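Local coordinates for aromatic amino acid aminotransferase I (Candida albicans WO-1, PDB 6HNU) that is a pyridoxal-phosphate-dependent aminotransferase that probably moves the amino group of aromatic amino acids to 2-oxoglutarate, giving aromatic oxo-acids and L-glutamate, at the interface of chains A and B. Sequence-based numbering; all coordinates share one arbitrary frame. Chains: chain A/B, Aromatic amino acid aminotransferase I.

The interface of chains A and B. Residues chain A 26-28; chain B 167, 436-437.
The indole of B:Trp436 meets chain A through its six-membered ring. The backbone oxygen of A:Pro27 stands over one face near the rim, with A:Pro27 O 3.6 Å from B:Trp436 CE3. At the border of the same ring, close to the indole plane, the methyl CD1 of A:Leu28 lies 4.0 Å from B:Trp436 CE3, so this corner of the indole touches two successive residues of chain A from different directions. That methyl also comes over a face of the B:Phe437 ring, toward its tip, with A:Leu28 CD1 4.2 Å from B:Phe437 CZ. The two aromatic rings are turned about 30° from each other and share the leucine branch as a common neighbour. In A:Leu28, CG lies beside the backbone N and anti to the carbonyl carbon (chi1 -83°), which sends the branched end away from its own backbone toward the aromatic pair.

Alongside, the outer edge of the A:Pro27 ring packs on the short side chain of B:Ser167, its CG lying 3.6 Å from the serine CB and its CD about as near. No nitrogen or oxygen of one chain comes within bonding reach of the other; the patch, which hides 218 Å², appears to rest on shape and van der Waals contact, including that of the A:Pro27 carbonyl with the indole. Order on the chain A side comes from A:Ser26, whose OG, anti to the backbone N (chi1 169°), accepts a fairly straight hydrogen bond from A:Leu28 N at 3.1 Å. This serine caps the start of the 3-10 helix 27-34 and probably helps to steady the turn that presents both contact residues.

That turn of the N-terminal segment of chain A rests against the start of helix 167-175 and the short 3-10 helix 434-437 of chain B. Helix 167-175 directly follows B:Phe166, a residue of the cofactor pocket, and a twin patch with the chains exchanged recurs across the two-fold, as suits the dimers typical of this aminotransferase family.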
ATOM      1  N   SER A  26      -1.614  -9.060 -16.602  1.00 39.46           N
ATOM      2  CA  SER A  26      -3.034  -9.488 -16.657  1.00 42.13           C
ATOM      3  C   SER A  26      -3.335 -10.114 -18.017  1.00 41.14           C
ATOM      4  O   SER A  26      -2.914  -9.581 -19.036  1.00 39.90           O
ATOM      5  CB  SER A  26      -3.939  -8.305 -16.403  1.00 44.99           C
ATOM      6  OG  SER A  26      -5.282  -8.641 -16.693  1.00 41.67           O
ATOM      7  N   PRO A  27      -4.073 -11.239 -18.097  1.00 42.86           N
ATOM      8  CA  PRO A  27      -4.545 -11.735 -19.392  1.00 44.20           C
ATOM      9  C   PRO A  27      -5.381 -10.704 -20.181  1.00 45.18           C
ATOM     10  O   PRO A  27      -5.485 -10.849 -21.384  1.00 55.19           O
ATOM     11  CB  PRO A  27      -5.338 -13.005 -19.032  1.00 45.86           C
ATOM     12  CG  PRO A  27      -5.650 -12.877 -17.549  1.00 45.26           C
ATOM     13  CD  PRO A  27      -4.489 -12.090 -16.972  1.00 45.03           C
ATOM     14  N   LEU A  28      -5.884  -9.652 -19.527  1.00 48.01           N
ATOM     15  CA  LEU A  28      -6.717  -8.588 -20.154  1.00 49.38           C
ATOM     16  C   LEU A  28      -5.862  -7.478 -20.780  1.00 58.33           C
ATOM     17  O   LEU A  28      -6.462  -6.488 -21.234  1.00 61.92           O
ATOM     18  CB  LEU A  28      -7.650  -7.988 -19.102  1.00 49.39           C
ATOM     19  CG  LEU A  28      -8.944  -8.745 -18.819  1.00 47.24           C
ATOM     20  CD1 LEU A  28      -8.738 -10.251 -18.779  1.00 46.03           C
ATOM     21  CD2 LEU A  28      -9.529  -8.258 -17.506  1.00 45.51           C
TER
ATOM     22  N   SER B 167      -8.541 -12.205 -12.477  1.00 18.64           N
ATOM     23  CA  SER B 167      -7.158 -12.553 -12.897  1.00 20.95           C
ATOM     24  C   SER B 167      -6.104 -12.062 -11.888  1.00 20.10           C
ATOM     25  O   SER B 167      -5.202 -12.848 -11.586  1.00 19.26           O
ATOM     26  CB  SER B 167      -6.876 -12.060 -14.295  1.00 25.63           C
ATOM     27  OG  SER B 167      -7.723 -12.748 -15.216  1.00 30.58           O
ATOM     28  N   TRP B 436     -10.453 -16.549 -20.503  1.00 17.24           N
ATOM     29  CA  TRP B 436      -9.337 -15.746 -19.932  1.00 20.28           C
ATOM     30  C   TRP B 436      -9.459 -15.700 -18.408  1.00 19.92           C
ATOM     31  O   TRP B 436      -8.441 -15.441 -17.785  1.00 18.52           O
ATOM     32  CB  TRP B 436      -9.289 -14.345 -20.529  1.00 21.76           C
ATOM     33  CG  TRP B 436      -9.029 -14.296 -22.007  1.00 23.91           C
ATOM     34  CD1 TRP B 436      -8.997 -15.343 -22.881  1.00 27.08           C
ATOM     35  CD2 TRP B 436      -8.863 -13.112 -22.803  1.00 25.16           C
ATOM     36  NE1 TRP B 436      -8.821 -14.890 -24.163  1.00 26.39           N
ATOM     37  CE2 TRP B 436      -8.696 -13.525 -24.136  1.00 24.95           C
ATOM     38  CE3 TRP B 436      -8.829 -11.742 -22.513  1.00 27.13           C
ATOM     39  CZ2 TRP B 436      -8.480 -12.619 -25.173  1.00 27.57           C
ATOM     40  CZ3 TRP B 436      -8.592 -10.848 -23.536  1.00 28.62           C
ATOM     41  CH2 TRP B 436      -8.453 -11.282 -24.853  1.00 28.27           C
ATOM     42  N   PHE B 437     -10.635 -15.998 -17.836  1.00 18.13           N
ATOM     43  CA  PHE B 437     -10.875 -15.904 -16.369  1.00 16.79           C
ATOM     44  C   PHE B 437     -10.831 -17.282 -15.746  1.00 16.68           C
ATOM     45  O   PHE B 437     -11.091 -17.421 -14.534  1.00 16.06           O
ATOM     46  CB  PHE B 437     -12.201 -15.223 -16.053  1.00 16.08           C
ATOM     47  CG  PHE B 437     -12.345 -13.869 -16.660  1.00 16.18           C
ATOM     48  CD1 PHE B 437     -12.879 -13.683 -17.926  1.00 17.93           C
ATOM     49  CD2 PHE B 437     -11.962 -12.749 -15.944  1.00 17.82           C
ATOM     50  CE1 PHE B 437     -13.068 -12.414 -18.427  1.00 17.95           C
ATOM     51  CE2 PHE B 437     -12.163 -11.475 -16.447  1.00 19.13           C
ATOM     52  CZ  PHE B 437     -12.664 -11.308 -17.711  1.00 19.90           C
TER